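Local coordinates for FabMG, novel types of Enoyl-acyl carrier protein reductase (Uncultured bacterium, PDB 6KI9) that probably catalyses the NAD(P)H-dependent reduction of enoyl-acyl carrier protein, the last step of each fatty-acid elongation cycle, at residues 289-294 and 401-406; 304-309 and 397-402; 20-25 and 36-41; 178-183 and 296-301. All coordinates share one frame; numbering follows the deposited sequence.

Contact 1. Residues 289-294 and 401-406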
# COMPACT_ATOMS: atom_id res chain seq x y z
N PRO A 289 3.56 -1.92 -7.88
CA PRO A 289 2.57 -2.60 -8.73
C PRO A 289 1.37 -3.17 -7.99
O PRO A 289 1.40 -3.38 -6.77
CB PRO A 289 3.38 -3.75 -9.35
CG PRO A 289 4.80 -3.28 -9.28
CD PRO A 289 4.89 -2.53 -7.99
N GLU A 290 0.31 -3.41 -8.74
CA GLU A 290 -0.80 -4.23 -8.26
C GLU A 290 -0.30 -5.60 -7.83
O GLU A 290 0.51 -6.21 -8.53
CB GLU A 290 -1.86 -4.40 -9.35
CG GLU A 290 -2.43 -3.12 -9.92
CD GLU A 290 -1.58 -2.54 -11.04
OE1 GLU A 290 -0.56 -3.16 -11.43
OE2 GLU A 290 -1.94 -1.46 -11.55
N ILE A 291 -0.77 -6.08 -6.68
CA ILE A 291 -0.56 -7.47 -6.28
C ILE A 291 -1.85 -7.99 -5.67
O ILE A 291 -2.73 -7.22 -5.30
CB ILE A 291 0.58 -7.63 -5.25
CG1 ILE A 291 0.29 -6.81 -3.99
CG2 ILE A 291 1.93 -7.24 -5.85
CD1 ILE A 291 1.27 -7.05 -2.86
N ARG A 292 -1.96 -9.31 -5.56
CA ARG A 292 -3.11 -9.91 -4.89
C ARG A 292 -2.66 -11.19 -4.22
O ARG A 292 -2.77 -12.28 -4.79
CB ARG A 292 -4.25 -10.17 -5.88
CG ARG A 292 -5.58 -10.39 -5.18
CD ARG A 292 -6.72 -10.54 -6.17
NE ARG A 292 -8.00 -10.67 -5.48
CZ ARG A 292 -9.05 -11.29 -6.00
NH1 ARG A 292 -8.97 -11.85 -7.20
NH2 ARG A 292 -10.18 -11.37 -5.31
N THR A 293 -2.12 -11.04 -3.01
CA THR A 293 -1.59 -12.19 -2.27
C THR A 293 -2.73 -13.01 -1.68
O THR A 293 -2.55 -14.19 -1.35
CB THR A 293 -0.63 -11.74 -1.16
OG1 THR A 293 -1.29 -10.82 -0.29
CG2 THR A 293 0.60 -11.07 -1.77
N ASN A 294 -3.89 -12.39 -1.54
CA ASN A 294 -5.09 -13.10 -1.09
C ASN A 294 -6.20 -12.99 -2.13
O ASN A 294 -6.96 -12.03 -2.13
CB ASN A 294 -5.58 -12.56 0.24
CG ASN A 294 -6.87 -13.22 0.70
OD1 ASN A 294 -7.23 -14.31 0.23
ND2 ASN A 294 -7.59 -12.56 1.60
N LEU A 401 6.68 -12.73 -6.82
CA LEU A 401 7.80 -12.14 -7.56
C LEU A 401 7.88 -10.62 -7.38
O LEU A 401 8.97 -10.06 -7.20
CB LEU A 401 7.70 -12.47 -9.05
CG LEU A 401 7.87 -13.95 -9.39
CD1 LEU A 401 7.88 -14.12 -10.91
CD2 LEU A 401 9.14 -14.50 -8.77
N VAL A 402 6.73 -9.95 -7.45
CA VAL A 402 6.72 -8.50 -7.28
C VAL A 402 7.22 -8.11 -5.89
O VAL A 402 8.02 -7.18 -5.75
CB VAL A 402 5.32 -7.91 -7.51
CG1 VAL A 402 5.28 -6.45 -7.09
CG2 VAL A 402 4.92 -8.05 -8.98
N LEU A 403 6.76 -8.81 -4.86
CA LEU A 403 7.23 -8.53 -3.50
C LEU A 403 8.76 -8.69 -3.42
O LEU A 403 9.50 -7.81 -2.87
CB LEU A 403 6.56 -9.48 -2.50
CG LEU A 403 5.05 -9.30 -2.35
CD1 LEU A 403 4.49 -10.30 -1.35
CD2 LEU A 403 4.72 -7.89 -1.93
N GLU A 404 9.23 -9.80 -4.00
CA GLU A 404 10.65 -10.15 -4.00
C GLU A 404 11.51 -9.08 -4.66
O GLU A 404 12.58 -8.73 -4.15
CB GLU A 404 10.87 -11.49 -4.71
CG GLU A 404 12.35 -11.89 -4.83
CD GLU A 404 12.55 -13.17 -5.64
OE1 GLU A 404 11.56 -13.83 -6.00
OE2 GLU A 404 13.72 -13.51 -5.92
N GLY A 405 11.05 -8.55 -5.79
CA GLY A 405 11.80 -7.55 -6.52
C GLY A 405 11.74 -6.18 -5.88
O GLY A 405 12.71 -5.41 -5.94
N THR A 406 10.60 -5.86 -5.27
CA THR A 406 10.35 -4.52 -4.77
C THR A 406 11.18 -4.23 -3.53
O THR A 406 11.64 -3.10 -3.35
CB THR A 406 8.85 -4.30 -4.49
OG1 THR A 406 8.13 -4.42 -5.72
CG2 THR A 406 8.57 -2.92 -3.92
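Val402 of helix 394-413 packs against Pro289 and Ile291, in the loop that follows strand 283-287. Its CG1 methyl does most of the work. Val402 CG1 lies 3.7 Å from Ile291 CG2 and 3.9 Å from Pro289 CG. It is almost as near to Pro289 CB and CD, so it rests against that side of the pyrrolidine ring. The methyl gets there because CG1 stands opposite the backbone N (chi1 170°). Ile291 CD1 meets Leu403 CD2 at 3.7 Å, the two chains crossing at about a right angle. This is the tight, mostly buried part of the contact. Thr406, one turn on from Val402, only grazes the proline. Its hydroxyl is bent back to its own helix, with Thr406 OG1 2.8 Å from Val402 O. OG1 meets that oxygen from above the carbonyl plane, 38° out of it, and Thr406 N comes from the opposite face. Tyr33 of helix 33-43 touches the helix side here and bonds to Pro289 O.

The loose side begins at Thr293, which is exposed. It makes a single contact, Thr293 CG2 to Leu403 CD1 at 4.0 Å. A tetraethylene glycol, probably from crystallisation, lies about 4 Å from the Ile291 side chain and may mark a pocket. No hydrogen bond joins 289-294 to 401-406. The chemistry is that of methyl and ring carbons fitted together, so exclusion of water and shape probably hold this loop on the helix.

Contact 2. Residues 304-309 and 397-402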
# COMPACT_ATOMS: atom_id res chain seq x y z
N LEU A 304 -5.57 -8.81 -12.55
CA LEU A 304 -5.47 -8.77 -14.00
C LEU A 304 -4.28 -7.92 -14.44
O LEU A 304 -3.71 -8.17 -15.51
CB LEU A 304 -6.75 -8.22 -14.63
CG LEU A 304 -8.02 -9.02 -14.35
CD1 LEU A 304 -9.21 -8.31 -14.97
CD2 LEU A 304 -7.92 -10.45 -14.87
N SER A 305 -3.89 -6.95 -13.62
CA SER A 305 -2.78 -6.08 -14.01
C SER A 305 -1.44 -6.80 -13.94
O SER A 305 -0.46 -6.39 -14.57
CB SER A 305 -2.74 -4.83 -13.14
OG SER A 305 -3.93 -4.08 -13.24
N LEU A 306 -1.40 -7.90 -13.19
CA LEU A 306 -0.15 -8.60 -12.91
C LEU A 306 0.37 -9.47 -14.05
O LEU A 306 1.57 -9.60 -14.23
CB LEU A 306 -0.32 -9.51 -11.69
CG LEU A 306 0.14 -9.08 -10.31
CD1 LEU A 306 -0.26 -10.16 -9.32
CD2 LEU A 306 1.64 -8.86 -10.31
N PHE A 307 -0.54 -10.08 -14.80
CA PHE A 307 -0.15 -11.11 -15.76
C PHE A 307 0.94 -10.70 -16.77
O PHE A 307 1.83 -11.52 -17.07
CB PHE A 307 -1.39 -11.62 -16.48
CG PHE A 307 -2.33 -12.36 -15.57
CD1 PHE A 307 -1.97 -13.57 -15.02
CD2 PHE A 307 -3.58 -11.83 -15.27
CE1 PHE A 307 -2.83 -14.25 -14.18
CE2 PHE A 307 -4.44 -12.50 -14.42
CZ PHE A 307 -4.07 -13.71 -13.89
N PRO A 308 0.88 -9.46 -17.29
CA PRO A 308 1.93 -9.09 -18.26
C PRO A 308 3.35 -9.06 -17.69
O PRO A 308 4.32 -8.94 -18.46
CB PRO A 308 1.51 -7.68 -18.70
CG PRO A 308 0.04 -7.69 -18.55
CD PRO A 308 -0.19 -8.45 -17.27
N LEU A 309 3.48 -9.17 -16.37
CA LEU A 309 4.81 -9.29 -15.78
C LEU A 309 5.56 -10.47 -16.41
O LEU A 309 6.78 -10.40 -16.59
CB LEU A 309 4.72 -9.44 -14.26
CG LEU A 309 6.05 -9.64 -13.53
CD1 LEU A 309 6.94 -8.41 -13.69
CD2 LEU A 309 5.83 -9.95 -12.05
N VAL A 397 2.07 -16.75 -7.74
CA VAL A 397 3.46 -16.75 -8.19
C VAL A 397 3.92 -15.34 -8.52
O VAL A 397 4.98 -14.88 -8.06
CB VAL A 397 3.63 -17.64 -9.44
CG1 VAL A 397 5.07 -17.59 -9.93
CG2 VAL A 397 3.22 -19.07 -9.13
N LEU A 398 3.13 -14.64 -9.33
CA LEU A 398 3.54 -13.31 -9.78
C LEU A 398 3.54 -12.27 -8.65
O LEU A 398 4.43 -11.40 -8.60
CB LEU A 398 2.64 -12.84 -10.93
CG LEU A 398 2.71 -13.73 -12.18
CD1 LEU A 398 1.90 -13.10 -13.31
CD2 LEU A 398 4.14 -14.00 -12.62
N SER A 399 2.58 -12.36 -7.73
CA SER A 399 2.58 -11.44 -6.59
C SER A 399 3.84 -11.65 -5.77
O SER A 399 4.48 -10.68 -5.33
CB SER A 399 1.35 -11.63 -5.70
OG SER A 399 0.16 -11.22 -6.37
N ALA A 400 4.18 -12.92 -5.55
CA ALA A 400 5.41 -13.23 -4.81
C ALA A 400 6.64 -12.64 -5.49
O ALA A 400 7.53 -12.09 -4.82
CB ALA A 400 5.56 -14.73 -4.65
N LEU A 401 6.68 -12.73 -6.82
CA LEU A 401 7.80 -12.14 -7.56
C LEU A 401 7.88 -10.62 -7.38
O LEU A 401 8.97 -10.06 -7.20
CB LEU A 401 7.70 -12.47 -9.05
CG LEU A 401 7.87 -13.95 -9.39
CD1 LEU A 401 7.88 -14.12 -10.91
CD2 LEU A 401 9.14 -14.50 -8.77
N VAL A 402 6.73 -9.95 -7.45
CA VAL A 402 6.72 -8.50 -7.28
C VAL A 402 7.22 -8.11 -5.89
O VAL A 402 8.02 -7.18 -5.75
CB VAL A 402 5.32 -7.91 -7.51
CG1 VAL A 402 5.28 -6.45 -7.09
CG2 VAL A 402 4.92 -8.05 -8.98
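A type I beta turn, Leu306 to Leu309, leads into helix 309-315 and sets its two leucines against Leu398 and Val402 of helix 394-413. The bond that closes the turn runs from Leu309 N to Leu306 O, 2.9 Å long. The same carbonyl oxygen is also touched by the helix, with Leu398 CD1 3.6 Å from Leu306 O. Leu398 CD1 then continues onto the backbone of Phe307, whose ring it meets only obliquely.

Val402 CG2 sits between the two turn leucines. It is 3.6 Å from Leu306 CD2 and 3.7 Å from Leu309 CD2. Leu309 CG stands opposite its backbone N (chi1 177°), which carries CD2 toward the helix. There Leu309 CD2 also nears Leu401 CB, at 4.3 Å.

The packing is tightest at the other branch of Leu306, where Leu306 CD1 lies 3.2 Å from Ser399 OG. Leu306 has chi1 -99°, well off a staggered value, which suggests some strain. The serine hydroxyl is not left without a mate. It bonds to Thr395 O one turn back, and Arg292 N of the adjoining loop also bonds to it.

The first bond of the Phe307 side chain points away from the helix, and its ring packs on Leu342 and Ile346 of helix 339-351 and Ile383 of helix 370-384. Leu398, Leu401 and Val402, at i, i+3 and i+4, fall on the helix face turned to the loop. That spacing is typical of a buried helix packed on its neighbours, here on a turn at the start of another helix.

Contact 3. Residues 20-25 and 36-41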
# COMPACT_ATOMS: atom_id res chain seq x y z
N ASP A 20 23.37 1.19 11.95
CA ASP A 20 22.35 2.10 11.42
C ASP A 20 20.98 1.56 11.82
O ASP A 20 20.84 0.37 12.11
CB ASP A 20 22.48 2.25 9.90
CG ASP A 20 23.74 2.99 9.49
OD1 ASP A 20 24.24 3.79 10.32
OD2 ASP A 20 24.23 2.78 8.36
N VAL A 21 19.98 2.43 11.88
CA VAL A 21 18.70 2.04 12.45
C VAL A 21 17.56 2.15 11.44
O VAL A 21 17.37 3.19 10.80
CB VAL A 21 18.36 2.89 13.70
CG1 VAL A 21 17.03 2.47 14.29
CG2 VAL A 21 19.48 2.76 14.72
N PHE A 22 16.83 1.05 11.29
CA PHE A 22 15.65 0.98 10.44
C PHE A 22 14.41 1.05 11.32
O PHE A 22 14.26 0.24 12.24
CB PHE A 22 15.67 -0.32 9.62
CG PHE A 22 14.50 -0.49 8.69
CD1 PHE A 22 13.32 -1.05 9.14
CD2 PHE A 22 14.59 -0.09 7.36
CE1 PHE A 22 12.24 -1.22 8.28
CE2 PHE A 22 13.52 -0.27 6.49
CZ PHE A 22 12.34 -0.82 6.96
N VAL A 23 13.55 2.02 11.06
CA VAL A 23 12.36 2.20 11.87
C VAL A 23 11.10 1.90 11.06
O VAL A 23 10.81 2.59 10.08
CB VAL A 23 12.28 3.63 12.43
CG1 VAL A 23 11.04 3.79 13.30
CG2 VAL A 23 13.54 3.94 13.23
N LEU A 24 10.36 0.88 11.47
CA LEU A 24 9.11 0.56 10.79
C LEU A 24 7.99 1.40 11.40
O LEU A 24 7.56 1.16 12.53
CB LEU A 24 8.76 -0.93 10.91
CG LEU A 24 7.57 -1.37 10.05
CD1 LEU A 24 7.93 -1.26 8.58
CD2 LEU A 24 7.14 -2.78 10.39
N PHE A 25 7.54 2.39 10.65
CA PHE A 25 6.46 3.25 11.09
C PHE A 25 5.13 2.68 10.60
O PHE A 25 4.54 3.12 9.61
CB PHE A 25 6.67 4.69 10.60
CG PHE A 25 5.84 5.71 11.33
CD1 PHE A 25 6.19 6.12 12.61
CD2 PHE A 25 4.69 6.24 10.75
CE1 PHE A 25 5.43 7.05 13.29
CE2 PHE A 25 3.92 7.17 11.43
CZ PHE A 25 4.29 7.58 12.71
N GLY A 36 9.68 -7.66 2.74
CA GLY A 36 10.87 -7.68 1.90
C GLY A 36 11.83 -6.54 2.22
O GLY A 36 13.06 -6.72 2.22
N LEU A 37 11.27 -5.37 2.48
CA LEU A 37 12.07 -4.19 2.82
C LEU A 37 12.79 -4.40 4.16
O LEU A 37 14.00 -4.15 4.28
CB LEU A 37 11.19 -2.94 2.86
CG LEU A 37 11.91 -1.63 3.21
CD1 LEU A 37 13.02 -1.34 2.20
CD2 LEU A 37 10.93 -0.47 3.26
N ILE A 38 12.04 -4.90 5.15
CA ILE A 38 12.60 -5.19 6.46
C ILE A 38 13.72 -6.22 6.32
O ILE A 38 14.78 -6.10 6.93
CB ILE A 38 11.54 -5.73 7.44
CG1 ILE A 38 10.47 -4.68 7.72
CG2 ILE A 38 12.20 -6.17 8.74
CD1 ILE A 38 9.18 -5.26 8.25
N ASN A 39 13.49 -7.24 5.49
CA ASN A 39 14.51 -8.25 5.23
C ASN A 39 15.79 -7.68 4.62
O ASN A 39 16.90 -8.09 4.99
CB ASN A 39 13.96 -9.33 4.31
CG ASN A 39 12.94 -10.21 5.00
OD1 ASN A 39 12.85 -10.23 6.22
ND2 ASN A 39 12.17 -10.95 4.21
N GLU A 40 15.65 -6.74 3.69
CA GLU A 40 16.81 -6.06 3.11
C GLU A 40 17.57 -5.29 4.18
O GLU A 40 18.80 -5.34 4.23
CB GLU A 40 16.38 -5.11 1.99
CG GLU A 40 15.92 -5.81 0.71
CD GLU A 40 17.02 -6.64 0.07
OE1 GLU A 40 18.15 -6.12 -0.08
OE2 GLU A 40 16.76 -7.80 -0.29
N ALA A 41 16.83 -4.58 5.03
CA ALA A 41 17.47 -3.82 6.11
C ALA A 41 18.23 -4.73 7.06
O ALA A 41 19.37 -4.43 7.44
CB ALA A 41 16.42 -3.02 6.88
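Helical bonds of 3.0 Å are the shortest polar links within these segments, among them Ala41 N to Leu37 O. This one joins two residues that both meet the Phe22 ring. Ala41 CB lies over one face of the ring, 3.5 Å from Phe22 CD2. Leu37 CD2 comes to the ring edge, in its plane, 4.0 Å from Phe22 CZ. Ile38 CG1 approaches obliquely, 3.9 Å from Phe22 CE1. The ring reaches the helix because Phe22 CG is opposite the backbone N (chi1 -179°). Two residues on, Leu24 CD2 meets Ile38 CD1 at 3.9 Å, one side chain lying across the other. A serine in place of Phe22 would probably open a gap between strand and helix and rob the Ala41 methyl of the face it rests on.

Segment 36-41 runs almost antiparallel to strand 21-25, the two short axes at 164° and 9.8 Å apart at closest. Strand and helix are the first two elements of a beta-alpha-beta unit with strand 47-56, consistent with the Rossmann-type family. Strand 21-25 lies between parallel strands 47-56 and 155-159. Leu37 and Ala41 also touch Phe411 of helix 394-413.

Contact 4. Residues 178-183 and 296-301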
# COMPACT_ATOMS: atom_id res chain seq x y z
N ILE A 178 -20.18 -2.78 -4.70
CA ILE A 178 -19.27 -1.93 -5.46
C ILE A 178 -18.15 -2.74 -6.12
O ILE A 178 -17.86 -2.56 -7.31
CB ILE A 178 -18.67 -0.82 -4.57
CG1 ILE A 178 -19.76 0.15 -4.14
CG2 ILE A 178 -17.55 -0.08 -5.30
CD1 ILE A 178 -19.32 1.17 -3.12
N TYR A 179 -17.54 -3.65 -5.37
CA TYR A 179 -16.39 -4.39 -5.87
C TYR A 179 -16.73 -5.62 -6.70
O TYR A 179 -15.96 -6.01 -7.59
CB TYR A 179 -15.50 -4.83 -4.70
CG TYR A 179 -14.71 -3.70 -4.09
CD1 TYR A 179 -13.55 -3.24 -4.69
CD2 TYR A 179 -15.13 -3.08 -2.92
CE1 TYR A 179 -12.82 -2.22 -4.14
CE2 TYR A 179 -14.40 -2.05 -2.35
CZ TYR A 179 -13.25 -1.62 -2.97
OH TYR A 179 -12.51 -0.59 -2.43
N LYS A 180 -17.87 -6.25 -6.42
CA LYS A 180 -18.17 -7.54 -7.05
C LYS A 180 -19.53 -7.60 -7.75
O LYS A 180 -19.84 -8.60 -8.40
CB LYS A 180 -18.10 -8.66 -6.01
CG LYS A 180 -16.74 -8.81 -5.35
CD LYS A 180 -16.68 -10.08 -4.52
CE LYS A 180 -17.67 -10.03 -3.38
NZ LYS A 180 -17.66 -11.28 -2.57
N GLY A 181 -20.32 -6.55 -7.64
CA GLY A 181 -21.67 -6.58 -8.18
C GLY A 181 -21.76 -6.38 -9.69
O GLY A 181 -21.13 -5.49 -10.26
N ARG A 182 -22.56 -7.24 -10.32
CA ARG A 182 -22.92 -7.12 -11.73
C ARG A 182 -24.44 -7.08 -11.85
O ARG A 182 -25.16 -7.50 -10.94
CB ARG A 182 -22.35 -8.28 -12.55
CG ARG A 182 -20.86 -8.14 -12.88
CD ARG A 182 -20.34 -9.39 -13.57
NE ARG A 182 -20.33 -10.55 -12.69
CZ ARG A 182 -19.93 -11.76 -13.06
NH1 ARG A 182 -19.96 -12.77 -12.19
NH2 ARG A 182 -19.51 -11.97 -14.30
N GLY A 183 -24.94 -6.56 -12.97
CA GLY A 183 -26.37 -6.47 -13.22
C GLY A 183 -27.05 -5.57 -12.22
O GLY A 183 -26.58 -4.47 -11.97
N SER A 296 -8.87 -14.41 -2.27
CA SER A 296 -10.20 -14.55 -1.68
C SER A 296 -10.71 -13.20 -1.20
O SER A 296 -11.83 -13.10 -0.71
CB SER A 296 -10.17 -15.55 -0.52
OG SER A 296 -9.92 -16.87 -0.98
N ASP A 297 -9.89 -12.15 -1.35
CA ASP A 297 -10.32 -10.83 -0.90
C ASP A 297 -11.33 -10.23 -1.87
O ASP A 297 -11.71 -10.86 -2.86
CB ASP A 297 -9.11 -9.88 -0.68
CG ASP A 297 -8.43 -9.43 -1.98
OD1 ASP A 297 -8.96 -9.63 -3.09
OD2 ASP A 297 -7.32 -8.85 -1.88
N ILE A 298 -11.77 -9.01 -1.57
CA ILE A 298 -12.89 -8.42 -2.27
C ILE A 298 -12.50 -7.77 -3.60
O ILE A 298 -13.36 -7.49 -4.44
CB ILE A 298 -13.59 -7.37 -1.38
CG1 ILE A 298 -15.04 -7.16 -1.81
CG2 ILE A 298 -12.79 -6.07 -1.35
CD1 ILE A 298 -15.85 -6.34 -0.83
N PHE A 299 -11.20 -7.59 -3.82
CA PHE A 299 -10.72 -6.76 -4.93
C PHE A 299 -10.60 -7.57 -6.21
O PHE A 299 -9.52 -7.66 -6.80
CB PHE A 299 -9.38 -6.11 -4.58
CG PHE A 299 -9.41 -5.31 -3.31
CD1 PHE A 299 -9.12 -5.91 -2.10
CD2 PHE A 299 -9.74 -3.97 -3.33
CE1 PHE A 299 -9.15 -5.17 -0.92
CE2 PHE A 299 -9.77 -3.23 -2.17
CZ PHE A 299 -9.47 -3.83 -0.96
N VAL A 300 -11.71 -8.15 -6.65
CA VAL A 300 -11.73 -8.98 -7.84
C VAL A 300 -11.30 -8.16 -9.06
O VAL A 300 -11.89 -7.13 -9.36
CB VAL A 300 -13.15 -9.55 -8.08
CG1 VAL A 300 -13.16 -10.43 -9.32
CG2 VAL A 300 -13.60 -10.35 -6.87
N GLY A 301 -10.26 -8.62 -9.74
CA GLY A 301 -9.81 -7.92 -10.93
C GLY A 301 -8.49 -7.17 -10.79
O GLY A 301 -7.85 -6.86 -11.80
O HOH W 1 -13.28 -5.33 -8.00
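Tyr179 and Phe299 extend alongside each other in the same direction. Their ring planes are turned 73° apart and their centroids are 5.1 Å apart, so the pair is oblique. The closest atoms are Tyr179 CE1 and Phe299 CD2, at 3.6 Å. Ile298 CG1 stands opposite its backbone N (chi1 -157°), 3.7 Å from Tyr179 CB, which leaves CG2 to face both rings. Ile298 CG2 makes a CH-pi contact over a face of Tyr179, 4.2 Å from its ring centroid, and also sits over the centre of one Phe299 face. An alanine at position Tyr179 is likely to deprive this methyl of a ring face and let Phe299 turn more freely.

Lys180 runs athwart Val300, with Lys180 CG 3.8 Å from Val300 CG2. A water donates to both backbones, 2.8 Å from Tyr179 O and 2.6 Å from Val300 O. Asp297 forms an Asx turn, its OD1 3.1 Å from Phe299 N, and Arg292 pairs with the same oxygen.

This surface contact joins the C-terminal end of helix 171-180 to the loop after strand 283-287. Tyr257 and Thr261 also touch Tyr179, while Val300 leans on Ser380 of helix 370-384.

How the contacts relate
From the N terminus, contact 3 comes first and closes a short loop of ten residues within one beta-alpha-beta unit. It is complete before any other contact opens. Contact 4 opens at helix 171-180 and closes across 112 intervening residues. Contact 1 opens at 289-294, before contact 4 has closed, so the two cross. An Arg292-Asp297 salt bridge links them. Contact 1 spans 106 residues. Contact 2 starts only after contact 4 ends and spans 87. It runs within the span of contact 1, and both end on helix 394-413, sharing Leu401 and Val402. The long loop after strand 283-287 is thus tied to two helices. Contacts 3 and 4 lie on opposite sides of the chain's centre.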